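Local coordinates for ssDNA binding protein (Aeropyrum pernix, PDB 4PSN), which binds single-stranded DNA and entraps it in a system of tunnels between its subunits, at the interface of chains A and B. Numbering follows the deposited sequence. Chains: chain A/B, ssDNA binding protein.

Contact 1: the interface of chains A and B. Residues chain A 50, 53, 85, 87; chain B 114-115, 117-118.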
ATOM      1  N   LEU A  50      -5.207  -5.358  22.210  1.00 29.30           N
ATOM      2  CA  LEU A  50      -4.054  -6.002  21.600  1.00 30.34           C
ATOM      3  C   LEU A  50      -2.855  -5.056  21.646  1.00 25.18           C
ATOM      4  O   LEU A  50      -1.738  -5.473  21.955  1.00 26.79           O
ATOM      5  CB  LEU A  50      -4.347  -6.435  20.160  1.00 29.02           C
ATOM      6  CG  LEU A  50      -3.162  -7.106  19.470  1.00 29.41           C
ATOM      7  CD1 LEU A  50      -2.821  -8.435  20.161  1.00 29.40           C
ATOM      8  CD2 LEU A  50      -3.442  -7.333  17.988  1.00 31.51           C
ATOM      9  N   VAL A  53      -1.118  -4.988  24.934  1.00 28.20           N
ATOM     10  CA  VAL A  53      -0.259  -6.156  25.105  1.00 34.83           C
ATOM     11  C   VAL A  53       1.036  -6.004  24.294  1.00 35.45           C
ATOM     12  O   VAL A  53       2.128  -6.313  24.775  1.00 36.26           O
ATOM     13  CB  VAL A  53      -0.988  -7.433  24.669  1.00 40.47           C
ATOM     14  CG1 VAL A  53      -0.054  -8.627  24.725  1.00 44.64           C
ATOM     15  CG2 VAL A  53      -2.211  -7.655  25.535  1.00 42.97           C
ATOM     16  N   PHE A  85      -8.402 -13.134  20.641  1.00 36.66           N
ATOM     17  CA  PHE A  85      -7.099 -13.380  20.030  1.00 34.18           C
ATOM     18  C   PHE A  85      -6.490 -14.707  20.486  1.00 37.40           C
ATOM     19  O   PHE A  85      -6.632 -15.091  21.640  1.00 40.20           O
ATOM     20  CB  PHE A  85      -6.136 -12.244  20.359  1.00 30.18           C
ATOM     21  CG  PHE A  85      -6.523 -10.930  19.762  1.00 28.92           C
ATOM     22  CD1 PHE A  85      -6.390 -10.706  18.401  1.00 27.38           C
ATOM     23  CD2 PHE A  85      -7.010  -9.909  20.562  1.00 32.32           C
ATOM     24  CE1 PHE A  85      -6.746  -9.492  17.843  1.00 34.84           C
ATOM     25  CE2 PHE A  85      -7.370  -8.694  20.006  1.00 35.95           C
ATOM     26  CZ  PHE A  85      -7.231  -8.481  18.647  1.00 33.86           C
ATOM     27  N   PHE A  87      -3.252 -16.198  21.353  1.00 28.82           N
ATOM     28  CA  PHE A  87      -1.889 -15.748  21.622  1.00 34.10           C
ATOM     29  C   PHE A  87      -0.799 -16.774  21.344  1.00 37.65           C
ATOM     30  O   PHE A  87       0.378 -16.422  21.259  1.00 34.18           O
ATOM     31  CB  PHE A  87      -1.771 -15.143  23.019  1.00 34.71           C
ATOM     32  CG  PHE A  87      -2.353 -13.770  23.108  1.00 36.65           C
ATOM     33  CD1 PHE A  87      -1.636 -12.673  22.649  1.00 34.66           C
ATOM     34  CD2 PHE A  87      -3.632 -13.571  23.611  1.00 39.41           C
ATOM     35  CE1 PHE A  87      -2.173 -11.398  22.713  1.00 32.80           C
ATOM     36  CE2 PHE A  87      -4.178 -12.295  23.676  1.00 40.11           C
ATOM     37  CZ  PHE A  87      -3.445 -11.208  23.218  1.00 35.19           C
TER
ATOM     38  N   ALA B 114      -0.277 -12.849  28.459  1.00 37.94           N
ATOM     39  CA  ALA B 114      -1.044 -11.927  27.624  1.00 40.19           C
ATOM     40  C   ALA B 114      -2.554 -11.881  27.907  1.00 48.05           C
ATOM     41  O   ALA B 114      -3.109 -10.795  28.063  1.00 48.79           O
ATOM     42  CB  ALA B 114      -0.776 -12.202  26.123  1.00 36.28           C
ATOM     43  N   PRO B 115      -3.227 -13.049  27.955  1.00 49.19           N
ATOM     44  CA  PRO B 115      -4.683 -13.040  28.165  1.00 50.12           C
ATOM     45  C   PRO B 115      -5.105 -12.255  29.413  1.00 52.57           C
ATOM     46  O   PRO B 115      -6.213 -11.715  29.465  1.00 53.06           O
ATOM     47  CB  PRO B 115      -5.016 -14.525  28.320  1.00 48.74           C
ATOM     48  CG  PRO B 115      -3.971 -15.212  27.515  1.00 44.05           C
ATOM     49  CD  PRO B 115      -2.717 -14.418  27.760  1.00 45.37           C
ATOM     50  N   LEU B 117      -3.262  -9.465  30.660  1.00 63.64           N
ATOM     51  CA  LEU B 117      -3.041  -8.078  30.267  1.00 64.11           C
ATOM     52  C   LEU B 117      -4.156  -7.520  29.373  1.00 68.76           C
ATOM     53  O   LEU B 117      -4.502  -6.344  29.470  1.00 70.34           O
ATOM     54  CB  LEU B 117      -1.683  -7.931  29.570  1.00 60.44           C
ATOM     55  CG  LEU B 117      -0.484  -7.611  30.458  1.00 62.11           C
ATOM     56  CD1 LEU B 117      -0.614  -8.313  31.789  1.00 65.59           C
ATOM     57  CD2 LEU B 117       0.816  -7.989  29.765  1.00 60.90           C
ATOM     58  N   LEU B 118      -4.699  -8.359  28.494  1.00 67.84           N
ATOM     59  CA  LEU B 118      -5.764  -7.936  27.593  1.00 63.98           C
ATOM     60  C   LEU B 118      -6.862  -7.210  28.366  1.00 66.59           C
ATOM     61  O   LEU B 118      -7.374  -6.183  27.921  1.00 67.42           O
ATOM     62  CB  LEU B 118      -6.374  -9.143  26.869  1.00 61.32           C
ATOM     63  CG  LEU B 118      -6.181  -9.360  25.365  1.00 62.90           C
ATOM     64  CD1 LEU B 118      -7.441  -9.994  24.746  1.00 61.79           C
ATOM     65  CD2 LEU B 118      -5.804  -8.076  24.640  1.00 64.81           C
TER

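Contact 2: the interface of chains A and B. Residues chain A 52, 56; chain B 117, 120, 122, 143, 169.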
ATOM      1  N   ARG A  52      -2.157  -2.744  23.736  1.00 24.52           N
ATOM      2  CA  ARG A  52      -1.678  -2.640  25.104  1.00 24.78           C
ATOM      3  C   ARG A  52      -0.723  -3.800  25.365  1.00 27.37           C
ATOM      4  O   ARG A  52       0.365  -3.630  25.918  1.00 28.16           O
ATOM      5  CB  ARG A  52      -2.876  -2.675  26.062  1.00 28.84           C
ATOM      6  CG  ARG A  52      -2.559  -2.346  27.484  1.00 33.55           C
ATOM      7  CD  ARG A  52      -2.115  -3.573  28.240  1.00 37.80           C
ATOM      8  NE  ARG A  52      -1.568  -3.219  29.548  1.00 47.86           N
ATOM      9  CZ  ARG A  52      -2.260  -3.239  30.681  1.00 46.33           C
ATOM     10  NH1 ARG A  52      -3.539  -3.613  30.685  1.00 43.65           N
ATOM     11  NH2 ARG A  52      -1.669  -2.889  31.813  1.00 45.41           N
ATOM     12  N   GLU A  56       3.763  -3.744  25.942  1.00 29.84           N
ATOM     13  CA  GLU A  56       4.582  -4.326  26.998  1.00 32.86           C
ATOM     14  C   GLU A  56       5.650  -5.201  26.345  1.00 30.58           C
ATOM     15  O   GLU A  56       6.824  -5.143  26.704  1.00 32.00           O
ATOM     16  CB  GLU A  56       3.740  -5.158  27.970  1.00 35.62           C
ATOM     17  CG  GLU A  56       2.382  -4.549  28.335  1.00 44.06           C
ATOM     18  CD  GLU A  56       2.493  -3.310  29.216  1.00 47.83           C
ATOM     19  OE1 GLU A  56       3.611  -3.009  29.691  1.00 50.69           O
ATOM     20  OE2 GLU A  56       1.458  -2.643  29.432  1.00 44.33           O
TER
ATOM     21  N   LEU B 117      -3.262  -9.465  30.660  1.00 63.64           N
ATOM     22  CA  LEU B 117      -3.041  -8.078  30.267  1.00 64.11           C
ATOM     23  C   LEU B 117      -4.156  -7.520  29.373  1.00 68.76           C
ATOM     24  O   LEU B 117      -4.502  -6.344  29.470  1.00 70.34           O
ATOM     25  CB  LEU B 117      -1.683  -7.931  29.570  1.00 60.44           C
ATOM     26  CG  LEU B 117      -0.484  -7.611  30.458  1.00 62.11           C
ATOM     27  CD1 LEU B 117      -0.614  -8.313  31.789  1.00 65.59           C
ATOM     28  CD2 LEU B 117       0.816  -7.989  29.765  1.00 60.90           C
ATOM     29  N   GLU B 120      -6.939  -6.638  32.064  1.00 69.52           N
ATOM     30  CA  GLU B 120      -6.519  -5.952  33.285  1.00 62.99           C
ATOM     31  C   GLU B 120      -6.440  -4.421  33.145  1.00 53.08           C
ATOM     32  O   GLU B 120      -5.919  -3.904  32.157  1.00 51.36           O
ATOM     33  CB  GLU B 120      -5.173  -6.521  33.706  1.00 63.81           C
ATOM     34  CG  GLU B 120      -4.657  -6.050  35.032  1.00 69.99           C
ATOM     35  CD  GLU B 120      -3.351  -6.731  35.373  1.00 74.64           C
ATOM     36  OE1 GLU B 120      -2.290  -6.217  34.959  1.00 74.57           O
ATOM     37  OE2 GLU B 120      -3.389  -7.793  36.030  1.00 74.94           O
ATOM     38  N   ILE B 122      -5.533  -0.526  33.365  1.00 32.04           N
ATOM     39  CA  ILE B 122      -4.260   0.201  33.351  1.00 29.72           C
ATOM     40  C   ILE B 122      -4.192   1.192  34.510  1.00 28.17           C
ATOM     41  O   ILE B 122      -5.122   1.968  34.726  1.00 29.74           O
ATOM     42  CB  ILE B 122      -4.041   0.937  32.002  1.00 29.47           C
ATOM     43  CG1 ILE B 122      -4.089  -0.068  30.849  1.00 32.36           C
ATOM     44  CG2 ILE B 122      -2.695   1.661  31.990  1.00 26.34           C
ATOM     45  CD1 ILE B 122      -4.573   0.532  29.530  1.00 34.55           C
ATOM     46  N   TYR B 143       2.549   6.729  32.797  1.00 29.33           N
ATOM     47  CA  TYR B 143       2.448   5.287  32.896  1.00 28.17           C
ATOM     48  C   TYR B 143       3.819   4.787  33.352  1.00 32.06           C
ATOM     49  O   TYR B 143       4.824   5.020  32.677  1.00 31.36           O
ATOM     50  CB  TYR B 143       2.060   4.673  31.545  1.00 24.70           C
ATOM     51  CG  TYR B 143       1.882   3.174  31.600  1.00 26.94           C
ATOM     52  CD1 TYR B 143       0.992   2.594  32.505  1.00 32.32           C
ATOM     53  CD2 TYR B 143       2.605   2.335  30.764  1.00 26.46           C
ATOM     54  CE1 TYR B 143       0.827   1.224  32.572  1.00 31.47           C
ATOM     55  CE2 TYR B 143       2.437   0.951  30.816  1.00 26.47           C
ATOM     56  CZ  TYR B 143       1.555   0.402  31.726  1.00 34.41           C
ATOM     57  OH  TYR B 143       1.390  -0.974  31.787  1.00 36.47           O
ATOM     58  N   PRO B 169      -0.089   2.983  27.430  1.00 28.71           N
ATOM     59  CA  PRO B 169       0.353   1.853  26.604  1.00 30.17           C
ATOM     60  C   PRO B 169      -0.583   1.548  25.441  1.00 33.94           C
ATOM     61  O   PRO B 169      -0.224   0.745  24.590  1.00 28.02           O
ATOM     62  CB  PRO B 169       0.361   0.685  27.591  1.00 26.45           C
ATOM     63  CG  PRO B 169      -0.683   1.039  28.562  1.00 24.62           C
ATOM     64  CD  PRO B 169      -0.601   2.522  28.730  1.00 30.44           C
TER

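Contact 1: the interface of chains A and B
The ring of A:Phe87 turns one face to chain B, and the methyl CB of B:Ala114 sits over the centre of that face, 3.7 Å from the ring centroid, in a CH-pi contact. Toward the far end of the ring, B:Leu118 takes over: its branch carbon CG lies 3.9 Å from A:Phe87 CE2 and about as far from CZ. The ring of B:Pro115 grazes the CD2 side, CG to A:Phe87 CD2 being 4.2 Å. A:Phe85, on strand 82-86, touches B:Leu118 CD1 more loosely with its own ring.

B:Leu118 splits its two methyls between neighbours. CD1 reaches toward the phenylalanines, whereas CD2 points to helix 40-61, resting 3.7 Å from A:Val53 CG2 and beside the backbone of A:Leu50. In A:Val53, CG1 stands anti to the backbone N (chi1 175°) and faces B:Ala114 CB at 3.9 Å, which leaves CG2 for B:Leu118 and the CB of B:Leu117. With an alanine at A:Phe87, the methyl of B:Ala114 would probably lose the flat surface it rests on, and a gap would open beside B:Leu118.

The patch is thus an apolar seam that docks the C-terminal end of B helix 100-119 against helix 40-61 and the end of strand 82-86 of chain A, which would hold this helix end of one subunit on its partner.

Contact 2: the interface of chains A and B
A:Arg52 leaves helix 40-61 with CG anti to its backbone N (chi1 -170°) and then bends at chi2, carrying the guanidinium along the helix toward A:Glu56 and out over chain B. A:Glu56, one turn on, has CG beside its own backbone N and is likewise bent at chi2, which folds its carboxylate back toward the arginine. OE2 accepts the N-H of A:Arg52 NE at 3.1 Å, an almost straight salt bridge (170° at H) lying near the guanidinium plane and meeting the anti side of the carboxylate oxygen.

The same OE2 takes the phenol hydroxyl of B:Tyr143 on its syn side, OH to OE2 2.9 Å, with carboxylate and ring planes 64° apart. One oxygen is therefore gripped by a donor from each chain, an arrangement likely to favour the charged carboxylate. A:Arg52 NH1 in turn gives a more bent hydrogen bond to the backbone O of B:Glu120, 2.8 Å away; that residue is poorly ordered, so the bond is less certain. The carbonyl O of B:Leu117 is also near NH1, but the N-H points elsewhere.

B:Ile122 packs CG1 against one guanidinium face, toward its rim, 3.7 Å from A:Arg52 CZ. Nearer the helix, the ring carbon CG of B:Pro169 lies 4.0 Å from A:Arg52 CG, the two side chains running side by side. B:Pro169, which follows a cis peptide bond, also sets CD over the centre of the B:Tyr143 ring, which would steady the phenol beside the carboxylate. B:Leu117 CD2 covers A:Glu56 CG at 4.0 Å.

In the fold, one flank of A helix 40-61 meets the end of B helix 100-119, the segment leading from it, and strand 137-143 with the loop holding B:Pro169; A:Arg52 and A:Glu56 thus tie both portions of chain B to one helix of its partner.

Contact 1 and contact 2 lie side by side, the centres of their C-alpha atoms about 10 Å apart. Helix 40-61 of chain A contributes to both, and B:Leu117, near the end of B helix 100-119, belongs to each. Contact 1 supplies the apolar packing of that helix end; contact 2 adds the polar links and reaches onward into the C-terminal domain. Together they are likely to fix how this domain of one subunit is set against the N-terminal part of the other. Two-fold symmetry repeats both with the chains exchanged, and they may contribute to the subunit pairing that the DNA-entrapping tunnels need.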